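Adenylate kinase (Thermus thermophilus, PDB 3CM0) probably catalyses the reversible transfer of the terminal phosphate of ATP to AMP, giving two ADP, and so helps balance cellular adenine nucleotides. Local coordinates at residues 37-42 with 69-74; 90-95 with 156-161; 118-123 with 142-147. All coordinates share one frame; numbering follows the deposited sequence.

In the fold
All three contacts join helix to helix, and no direct hydrogen bond spans any of them. Contact 1 ties the NMP region, through helix 35-44, to helix 65-75, and is partly buried. Contact 2 sets helix 89-101 against the end of helix 137-160 and is also partly buried. Contact 3 is the buried one, placing helix 116-130 on an earlier part of helix 137-160, near the LID. Contacts 1 and 2 touch through Leu69 and Ala94; contact 1 and contact 3 lie about 30 Å apart, centre to centre. Contact 3 is purely aliphatic across its interface. Contact 1 adds a histidine and a bridging water, while contact 2 relies on two tyrosines and a second water.

Contact 1: 37-42 with 69-74; sequences DILRDH and LELIRE
Leu71 lies between the helices, meeting Ile38, Leu39 and His42. The bond from CA to CB heads toward helix 35-44, and the methyls do the touching. With CG anti to the carbonyl carbon (chi1 -71°), CD1 and CD2 end on helix 35-44. CD1 reaches CD1 of Leu39 at 4.3 Å. CD2 meets CG2 of Ile38 at 4.4 Å and also comes 4.1 Å from NE2 of His42, obliquely to the ring. The leucine and the imidazole run alongside, pointing opposite ways. The same NE2 takes part in a polar link. A water lies in the plane of the imidazole, 3.0 Å from NE2, and donates to OE1 of Glu74 at 3.1 Å. The other ring nitrogen, ND1, is hydrogen-bonded to Thr47, so both nitrogens are engaged and the ring rotation is probably fixed. Leu49 of helix 48-58 touches both His42 and Leu71. The two helix segments cross at 90°, with axes 11.2 Å apart, so a few side chains carry the joint. It joins the mobile NMP domain, with Arg40, predicted to bind AMP, to the neighbouring helix 65-75 of the adenylate kinase fold.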
loop_
_atom_site.group_PDB
_atom_site.type_symbol
_atom_site.label_atom_id
_atom_site.label_comp_id
_atom_site.label_asym_id
_atom_site.label_seq_id
_atom_site.Cartn_x
_atom_site.Cartn_y
_atom_site.Cartn_z
ATOM N N ASP A 37 -6.550 -8.682 -5.233
ATOM C CA ASP A 37 -7.067 -9.964 -4.730
ATOM C C ASP A 37 -8.592 -10.074 -4.771
ATOM O O ASP A 37 -9.159 -11.090 -5.196
ATOM C CB ASP A 37 -6.600 -10.205 -3.288
ATOM C CG ASP A 37 -5.103 -10.452 -3.186
ATOM O OD1 ASP A 37 -4.509 -10.874 -4.200
ATOM O OD2 ASP A 37 -4.522 -10.238 -2.093
ATOM N N ILE A 38 -9.267 -9.031 -4.314
ATOM C CA ILE A 38 -10.731 -9.034 -4.294
ATOM C C ILE A 38 -11.301 -9.266 -5.697
ATOM O O ILE A 38 -12.171 -10.121 -5.911
ATOM C CB ILE A 38 -11.232 -7.686 -3.711
ATOM C CG1 ILE A 38 -10.598 -7.477 -2.332
ATOM C CG2 ILE A 38 -12.742 -7.658 -3.633
ATOM C CD1 ILE A 38 -10.758 -6.073 -1.782
ATOM N N LEU A 39 -10.786 -8.523 -6.664
ATOM C CA LEU A 39 -11.277 -8.677 -8.023
ATOM C C LEU A 39 -10.982 -10.066 -8.591
ATOM O O LEU A 39 -11.838 -10.677 -9.217
ATOM C CB LEU A 39 -10.667 -7.605 -8.920
ATOM C CG LEU A 39 -11.330 -7.479 -10.285
ATOM C CD1 LEU A 39 -12.828 -7.242 -10.109
ATOM C CD2 LEU A 39 -10.690 -6.336 -11.044
ATOM N N ARG A 40 -9.766 -10.560 -8.378
ATOM C CA ARG A 40 -9.415 -11.880 -8.889
ATOM C C ARG A 40 -10.357 -12.934 -8.312
ATOM O O ARG A 40 -10.800 -13.851 -9.016
ATOM C CB ARG A 40 -7.967 -12.207 -8.538
ATOM C CG ARG A 40 -7.458 -13.504 -9.156
ATOM C CD ARG A 40 -5.960 -13.684 -8.903
ATOM N NE ARG A 40 -5.198 -12.488 -9.262
ATOM C CZ ARG A 40 -4.979 -11.456 -8.449
ATOM N NH1 ARG A 40 -5.455 -11.465 -7.209
ATOM N NH2 ARG A 40 -4.293 -10.406 -8.879
ATOM N N ASP A 41 -10.659 -12.783 -7.023
ATOM C CA ASP A 41 -11.565 -13.673 -6.306
ATOM C C ASP A 41 -12.958 -13.634 -6.952
ATOM O O ASP A 41 -13.567 -14.675 -7.208
ATOM C CB ASP A 41 -11.647 -13.231 -4.844
ATOM C CG ASP A 41 -12.224 -14.305 -3.937
ATOM O OD1 ASP A 41 -11.668 -15.430 -3.911
ATOM O OD2 ASP A 41 -13.228 -14.018 -3.248
ATOM N N HIS A 42 -13.459 -12.425 -7.211
ATOM C CA HIS A 42 -14.762 -12.250 -7.856
ATOM C C HIS A 42 -14.811 -12.942 -9.218
ATOM O O HIS A 42 -15.773 -13.639 -9.548
ATOM C CB HIS A 42 -15.044 -10.760 -8.050
ATOM C CG HIS A 42 -15.759 -10.124 -6.903
ATOM N ND1 HIS A 42 -17.075 -10.413 -6.601
ATOM C CD2 HIS A 42 -15.358 -9.196 -6.000
ATOM C CE1 HIS A 42 -17.455 -9.687 -5.565
ATOM N NE2 HIS A 42 -16.432 -8.938 -5.179
ATOM N N LEU A 69 -12.995 1.924 -6.033
ATOM C CA LEU A 69 -13.516 2.574 -4.834
ATOM C C LEU A 69 -14.824 1.899 -4.376
ATOM O O LEU A 69 -15.075 1.819 -3.194
ATOM C CB LEU A 69 -13.739 4.069 -5.082
ATOM C CG LEU A 69 -12.504 4.988 -4.856
ATOM C CD1 LEU A 69 -12.235 5.076 -3.393
ATOM C CD2 LEU A 69 -11.270 4.453 -5.599
ATOM N N GLU A 70 -15.644 1.431 -5.319
ATOM C CA GLU A 70 -16.870 0.709 -4.955
ATOM C C GLU A 70 -16.506 -0.566 -4.160
ATOM O O GLU A 70 -17.123 -0.877 -3.122
ATOM C CB GLU A 70 -17.657 0.326 -6.214
ATOM C CG GLU A 70 -18.816 -0.701 -5.925
ATOM C CD GLU A 70 -19.873 -0.126 -5.017
ATOM O OE1 GLU A 70 -20.086 1.104 -5.088
ATOM O OE2 GLU A 70 -20.519 -0.885 -4.253
ATOM N N LEU A 71 -15.506 -1.306 -4.648
ATOM C CA LEU A 71 -15.067 -2.519 -3.955
ATOM C C LEU A 71 -14.525 -2.208 -2.575
ATOM O O LEU A 71 -14.724 -2.972 -1.647
ATOM C CB LEU A 71 -14.003 -3.255 -4.761
ATOM C CG LEU A 71 -14.514 -3.943 -6.025
ATOM C CD1 LEU A 71 -13.366 -4.611 -6.764
ATOM C CD2 LEU A 71 -15.588 -4.966 -5.649
ATOM N N ILE A 72 -13.788 -1.103 -2.443
ATOM C CA ILE A 72 -13.290 -0.741 -1.129
ATOM C C ILE A 72 -14.475 -0.400 -0.197
ATOM O O ILE A 72 -14.492 -0.790 0.995
ATOM C CB ILE A 72 -12.317 0.465 -1.239
ATOM C CG1 ILE A 72 -11.044 0.013 -1.960
ATOM C CG2 ILE A 72 -11.992 1.014 0.169
ATOM C CD1 ILE A 72 -10.088 1.197 -2.326
ATOM N N ARG A 73 -15.476 0.303 -0.718
ATOM C CA ARG A 73 -16.634 0.630 0.138
ATOM C C ARG A 73 -17.309 -0.691 0.587
ATOM O O ARG A 73 -17.696 -0.859 1.761
ATOM C CB ARG A 73 -17.634 1.527 -0.633
ATOM C CG ARG A 73 -18.880 1.988 0.216
ATOM C CD ARG A 73 -19.653 3.181 -0.410
ATOM N NE ARG A 73 -20.235 2.927 -1.728
ATOM C CZ ARG A 73 -20.734 3.877 -2.518
ATOM N NH1 ARG A 73 -20.720 5.142 -2.125
ATOM N NH2 ARG A 73 -21.243 3.566 -3.703
ATOM N N GLU A 74 -17.452 -1.630 -0.337
ATOM C CA GLU A 74 -18.080 -2.943 -0.007
ATOM C C GLU A 74 -17.288 -3.744 1.017
ATOM O O GLU A 74 -17.824 -4.660 1.673
ATOM C CB GLU A 74 -18.220 -3.774 -1.274
ATOM C CG GLU A 74 -19.177 -3.149 -2.283
ATOM C CD GLU A 74 -19.286 -3.973 -3.563
ATOM O OE1 GLU A 74 -18.914 -5.180 -3.546
ATOM O OE2 GLU A 74 -19.769 -3.420 -4.588
HETATM O O HOH W 1 -16.917 -7.324 -2.689
#

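Contact 2: 90-95 with 156-161; sequences AQAEAL and GYYEAR
Ala92 meets both tyrosines of helix 137-160. Its CB sits over one face of the Tyr157 ring, near the rim, 4.0 Å from CE2. The same methyl is 3.7 Å from OH of Tyr158, whose ring it meets obliquely. The backbone O of Ala92 accepts a hydrogen bond from a water at 2.8 Å. That water in turn accepts from OH of Tyr158 at 2.7 Å and lies in the plane of its ring. Glu93 comes next. Its CG touches CE1 of Tyr157 at 3.7 Å, and its carboxylate plane is turned 28° from the ring. Tyr157 has CG anti to the backbone N (chi1 180°), which sends its ring toward helix 89-101. Further along helix 89-101, Leu95 touches Ile8 of strand 4-10, as does Tyr158 from helix 137-160; OH of Tyr157 bonds to Asp96. The opposite face of Tyr157 carries the guanidinium of Arg161, held by a bond from NH1 to the backbone O of Tyr157 at 2.9 Å. Replacing Tyr157 with an alanine would probably open a gap beside Ala92 and leave Asp96 without its phenolic partner. The chemistry is mixed: methyl and methylene groups pack on aromatic surface, while the phenol oxygens find polar partners. The tyrosines can therefore join two CORE helices without stranding their hydroxyls.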
loop_
_atom_site.group_PDB
_atom_site.type_symbol
_atom_site.label_atom_id
_atom_site.label_comp_id
_atom_site.label_asym_id
_atom_site.label_seq_id
_atom_site.Cartn_x
_atom_site.Cartn_y
_atom_site.Cartn_z
ATOM N N ALA A 90 -5.559 10.894 -7.824
ATOM C CA ALA A 90 -7.018 10.818 -8.012
ATOM C C ALA A 90 -7.591 9.776 -7.040
ATOM O O ALA A 90 -8.657 9.976 -6.426
ATOM C CB ALA A 90 -7.367 10.422 -9.454
ATOM N N GLN A 91 -6.869 8.678 -6.881
ATOM C CA GLN A 91 -7.333 7.634 -5.956
ATOM C C GLN A 91 -7.216 8.124 -4.508
ATOM O O GLN A 91 -8.067 7.820 -3.654
ATOM C CB GLN A 91 -6.499 6.355 -6.173
ATOM C CG GLN A 91 -6.845 5.603 -7.443
ATOM C CD GLN A 91 -5.763 4.584 -7.823
ATOM O OE1 GLN A 91 -4.777 4.454 -7.123
ATOM N NE2 GLN A 91 -5.956 3.873 -8.929
ATOM N N ALA A 92 -6.171 8.896 -4.211
ATOM C CA ALA A 92 -6.008 9.400 -2.841
ATOM C C ALA A 92 -7.166 10.312 -2.514
ATOM O O ALA A 92 -7.731 10.264 -1.419
ATOM C CB ALA A 92 -4.674 10.177 -2.678
ATOM N N GLU A 93 -7.506 11.199 -3.448
ATOM C CA GLU A 93 -8.617 12.102 -3.207
ATOM C C GLU A 93 -9.962 11.356 -3.033
ATOM O O GLU A 93 -10.730 11.622 -2.100
ATOM C CB GLU A 93 -8.689 13.084 -4.372
ATOM C CG GLU A 93 -7.490 14.063 -4.315
ATOM C CD GLU A 93 -7.502 15.075 -5.462
ATOM O OE1 GLU A 93 -8.536 15.125 -6.159
ATOM O OE2 GLU A 93 -6.497 15.822 -5.646
ATOM N N ALA A 94 -10.214 10.409 -3.921
ATOM C CA ALA A 94 -11.450 9.624 -3.863
ATOM C C ALA A 94 -11.513 8.836 -2.558
ATOM O O ALA A 94 -12.567 8.725 -1.936
ATOM C CB ALA A 94 -11.516 8.690 -5.053
ATOM N N LEU A 95 -10.377 8.285 -2.123
ATOM C CA LEU A 95 -10.380 7.525 -0.878
ATOM C C LEU A 95 -10.671 8.424 0.294
ATOM O O LEU A 95 -11.383 8.041 1.225
ATOM C CB LEU A 95 -9.025 6.810 -0.685
ATOM C CG LEU A 95 -8.831 6.042 0.623
ATOM C CD1 LEU A 95 -9.946 4.928 0.686
ATOM C CD2 LEU A 95 -7.429 5.382 0.696
ATOM N N GLY A 156 3.276 14.526 -0.669
ATOM C CA GLY A 156 2.885 15.921 -0.530
ATOM C C GLY A 156 1.425 16.078 -0.134
ATOM O O GLY A 156 1.078 16.919 0.694
ATOM N N TYR A 157 0.574 15.247 -0.724
ATOM C CA TYR A 157 -0.863 15.272 -0.434
ATOM C C TYR A 157 -1.131 14.988 1.045
ATOM O O TYR A 157 -1.891 15.696 1.732
ATOM C CB TYR A 157 -1.550 14.203 -1.272
ATOM C CG TYR A 157 -3.029 14.137 -1.047
ATOM C CD1 TYR A 157 -3.895 15.005 -1.715
ATOM C CD2 TYR A 157 -3.578 13.201 -0.171
ATOM C CE1 TYR A 157 -5.284 14.935 -1.521
ATOM C CE2 TYR A 157 -4.975 13.137 0.040
ATOM C CZ TYR A 157 -5.810 14.002 -0.643
ATOM O OH TYR A 157 -7.171 13.907 -0.459
ATOM N N TYR A 158 -0.480 13.950 1.573
ATOM C CA TYR A 158 -0.716 13.617 2.969
ATOM C C TYR A 158 0.023 14.512 3.954
ATOM O O TYR A 158 -0.492 14.782 5.032
ATOM C CB TYR A 158 -0.371 12.134 3.214
ATOM C CG TYR A 158 -1.344 11.233 2.488
ATOM C CD1 TYR A 158 -2.726 11.290 2.797
ATOM C CD2 TYR A 158 -0.911 10.320 1.525
ATOM C CE1 TYR A 158 -3.630 10.428 2.151
ATOM C CE2 TYR A 158 -1.809 9.470 0.889
ATOM C CZ TYR A 158 -3.152 9.519 1.205
ATOM O OH TYR A 158 -4.047 8.650 0.587
ATOM N N GLU A 159 1.230 14.957 3.605
ATOM C CA GLU A 159 1.960 15.864 4.492
ATOM C C GLU A 159 1.174 17.197 4.672
ATOM O O GLU A 159 1.110 17.759 5.777
ATOM C CB GLU A 159 3.368 16.128 3.913
ATOM C CG GLU A 159 4.262 16.951 4.850
ATOM C CD GLU A 159 5.698 17.022 4.361
ATOM O OE1 GLU A 159 6.337 15.956 4.221
ATOM O OE2 GLU A 159 6.187 18.145 4.116
ATOM N N ALA A 160 0.532 17.662 3.602
ATOM C CA ALA A 160 -0.236 18.924 3.676
ATOM C C ALA A 160 -1.402 18.794 4.660
ATOM O O ALA A 160 -1.893 19.775 5.214
ATOM C CB ALA A 160 -0.750 19.290 2.303
ATOM N N ARG A 161 -1.854 17.563 4.871
ATOM C CA ARG A 161 -2.968 17.316 5.772
ATOM C C ARG A 161 -2.563 16.895 7.163
ATOM O O ARG A 161 -3.419 16.572 7.993
ATOM C CB ARG A 161 -3.887 16.254 5.149
ATOM C CG ARG A 161 -4.635 16.784 3.964
ATOM C CD ARG A 161 -5.110 15.724 2.971
ATOM N NE ARG A 161 -5.932 16.363 1.930
ATOM C CZ ARG A 161 -5.469 17.078 0.904
ATOM N NH1 ARG A 161 -4.158 17.262 0.708
ATOM N NH2 ARG A 161 -6.328 17.681 0.101
HETATM O O HOH W 2 -6.645 9.124 0.935
#

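Contact 3: 118-123 with 142-147; sequences ELVRRI and RRLEVY
Leu144 meets Leu119 and Val120, and the interface between the two segments is aliphatic. Its CG stands anti to the carbonyl carbon (chi1 -70°), which turns both methyls to helix 116-130. CD1 touches CG2 of Val120 at 4.0 Å; the two side chains pass each other at a slant. CD2 lies 4.3 Å from CD1 of Leu119. Ile123 approaches from the same helix, one turn further on, with CD1 of Ile123 4.7 Å from CD2 of Leu144. One leucine is thus set among three branched aliphatic residues. The separations are those of ordinary methyl packing, and 132 Å² is buried in all.

Polar interactions stay off this interface. Within segment 118-123, Arg121 pairs with Glu118 in a salt bridge, NH1 to OE1 at 2.9 Å. The carboxylate oxygen lies in the guanidinium plane, and the arginine comes to its syn side. Arg122 turns another way, and its NH1 bonds to the backbone O of Gly14, a predicted ATP-binding residue of the P-loop. On segment 142-147, Arg143, predicted to bind AMP, forms a salt bridge with Asp135 at the edge of the LID. Arg122 thus ties helix 116-130 to the P-loop, and Arg143 ties helix 137-160 to the LID.

Helix 116-130 follows strand 104-113, and the LID region, 125-135, lies between the two segments in sequence. Leu119 also packs on Pro12 and Val114, and Tyr147 touches Pro12 as well. Val120 also touches the side chain of Arg141, and Ile123 that of Val140, both on helix 137-160. The contact joins the two helices that lead into and out of the LID, next to the P-loop that follows strand 4-10.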
loop_
_atom_site.group_PDB
_atom_site.type_symbol
_atom_site.label_atom_id
_atom_site.label_comp_id
_atom_site.label_asym_id
_atom_site.label_seq_id
_atom_site.Cartn_x
_atom_site.Cartn_y
_atom_site.Cartn_z
ATOM N N GLU A 118 21.229 0.999 1.528
ATOM C CA GLU A 118 20.771 -0.199 2.219
ATOM C C GLU A 118 19.663 -0.892 1.408
ATOM O O GLU A 118 19.595 -2.144 1.343
ATOM C CB GLU A 118 20.227 0.150 3.629
ATOM C CG GLU A 118 21.342 0.666 4.584
ATOM C CD GLU A 118 22.375 -0.407 4.922
ATOM O OE1 GLU A 118 22.165 -1.578 4.552
ATOM O OE2 GLU A 118 23.399 -0.090 5.576
ATOM N N LEU A 119 18.772 -0.102 0.826
ATOM C CA LEU A 119 17.718 -0.747 0.027
ATOM C C LEU A 119 18.372 -1.517 -1.120
ATOM O O LEU A 119 18.016 -2.667 -1.394
ATOM C CB LEU A 119 16.783 0.284 -0.551
ATOM C CG LEU A 119 15.828 1.005 0.391
ATOM C CD1 LEU A 119 15.237 2.186 -0.351
ATOM C CD2 LEU A 119 14.741 0.057 0.865
ATOM N N VAL A 120 19.327 -0.889 -1.798
ATOM C CA VAL A 120 20.005 -1.558 -2.902
ATOM C C VAL A 120 20.729 -2.821 -2.434
ATOM O O VAL A 120 20.631 -3.883 -3.063
ATOM C CB VAL A 120 21.027 -0.611 -3.567
ATOM C CG1 VAL A 120 21.815 -1.373 -4.628
ATOM C CG2 VAL A 120 20.316 0.578 -4.178
ATOM N N ARG A 121 21.458 -2.730 -1.322
ATOM C CA ARG A 121 22.162 -3.904 -0.812
ATOM C C ARG A 121 21.186 -5.044 -0.533
ATOM O O ARG A 121 21.431 -6.202 -0.906
ATOM C CB ARG A 121 22.908 -3.579 0.498
ATOM C CG ARG A 121 24.122 -2.729 0.329
ATOM C CD ARG A 121 24.646 -2.315 1.705
ATOM N NE ARG A 121 25.535 -3.319 2.286
ATOM C CZ ARG A 121 25.484 -3.725 3.550
ATOM N NH1 ARG A 121 24.581 -3.220 4.381
ATOM N NH2 ARG A 121 26.349 -4.631 3.989
ATOM N N ARG A 122 20.081 -4.718 0.119
ATOM C CA ARG A 122 19.075 -5.720 0.464
ATOM C C ARG A 122 18.515 -6.403 -0.756
ATOM O O ARG A 122 18.492 -7.646 -0.819
ATOM C CB ARG A 122 17.902 -5.092 1.184
ATOM C CG ARG A 122 18.206 -4.599 2.551
ATOM C CD ARG A 122 16.977 -3.977 3.160
ATOM N NE ARG A 122 17.269 -3.493 4.507
ATOM C CZ ARG A 122 16.392 -2.862 5.271
ATOM N NH1 ARG A 122 15.161 -2.633 4.832
ATOM N NH2 ARG A 122 16.754 -2.454 6.475
ATOM N N ILE A 123 18.057 -5.592 -1.710
ATOM C CA ILE A 123 17.457 -6.121 -2.924
ATOM C C ILE A 123 18.449 -6.990 -3.702
ATOM O O ILE A 123 18.110 -8.118 -4.115
ATOM C CB ILE A 123 16.953 -4.978 -3.802
ATOM C CG1 ILE A 123 15.807 -4.252 -3.081
ATOM C CG2 ILE A 123 16.497 -5.532 -5.160
ATOM C CD1 ILE A 123 15.408 -2.939 -3.717
ATOM N N ARG A 142 17.227 2.512 -10.746
ATOM C CA ARG A 142 16.260 3.140 -11.634
ATOM C C ARG A 142 14.839 2.887 -11.142
ATOM O O ARG A 142 13.997 3.795 -11.136
ATOM C CB ARG A 142 16.396 2.589 -13.056
ATOM C CG ARG A 142 15.528 3.336 -14.056
ATOM C CD ARG A 142 15.563 2.656 -15.415
ATOM N NE ARG A 142 15.157 1.251 -15.329
ATOM C CZ ARG A 142 13.968 0.838 -14.898
ATOM N NH1 ARG A 142 13.056 1.719 -14.509
ATOM N NH2 ARG A 142 13.695 -0.461 -14.850
ATOM N N ARG A 143 14.557 1.657 -10.739
ATOM C CA ARG A 143 13.235 1.352 -10.234
ATOM C C ARG A 143 12.956 2.185 -8.980
ATOM O O ARG A 143 11.811 2.588 -8.749
ATOM C CB ARG A 143 13.106 -0.143 -9.940
ATOM C CG ARG A 143 13.081 -1.005 -11.212
ATOM C CD ARG A 143 13.203 -2.500 -10.897
ATOM N NE ARG A 143 13.098 -3.346 -12.088
ATOM C CZ ARG A 143 13.334 -4.656 -12.098
ATOM N NH1 ARG A 143 13.693 -5.271 -10.980
ATOM N NH2 ARG A 143 13.210 -5.357 -13.220
ATOM N N LEU A 144 13.991 2.463 -8.177
ATOM C CA LEU A 144 13.793 3.264 -6.967
ATOM C C LEU A 144 13.504 4.719 -7.316
ATOM O O LEU A 144 12.746 5.399 -6.618
ATOM C CB LEU A 144 15.025 3.161 -6.036
ATOM C CG LEU A 144 15.174 1.785 -5.375
ATOM C CD1 LEU A 144 16.516 1.720 -4.629
ATOM C CD2 LEU A 144 14.005 1.529 -4.417
ATOM N N GLU A 145 14.090 5.209 -8.403
ATOM C CA GLU A 145 13.861 6.588 -8.834
ATOM C C GLU A 145 12.443 6.758 -9.372
ATOM O O GLU A 145 11.796 7.807 -9.180
ATOM C CB GLU A 145 14.884 6.977 -9.905
ATOM C CG GLU A 145 14.655 8.349 -10.515
ATOM C CD GLU A 145 14.680 9.478 -9.492
ATOM O OE1 GLU A 145 15.360 9.356 -8.451
ATOM O OE2 GLU A 145 14.032 10.508 -9.743
ATOM N N VAL A 146 11.963 5.724 -10.051
ATOM C CA VAL A 146 10.605 5.751 -10.585
ATOM C C VAL A 146 9.620 5.752 -9.414
ATOM O O VAL A 146 8.634 6.507 -9.395
ATOM C CB VAL A 146 10.344 4.527 -11.485
ATOM C CG1 VAL A 146 8.855 4.379 -11.766
ATOM C CG2 VAL A 146 11.103 4.689 -12.790
ATOM N N TYR A 147 9.882 4.889 -8.443
ATOM C CA TYR A 147 9.043 4.831 -7.257
ATOM C C TYR A 147 9.015 6.209 -6.590
ATOM O O TYR A 147 7.952 6.699 -6.173
ATOM C CB TYR A 147 9.592 3.797 -6.262
ATOM C CG TYR A 147 9.155 4.054 -4.829
ATOM C CD1 TYR A 147 7.896 3.646 -4.361
ATOM C CD2 TYR A 147 9.962 4.795 -3.973
ATOM C CE1 TYR A 147 7.466 3.988 -3.067
ATOM C CE2 TYR A 147 9.544 5.142 -2.690
ATOM C CZ TYR A 147 8.299 4.736 -2.243
ATOM O OH TYR A 147 7.919 5.078 -0.953
#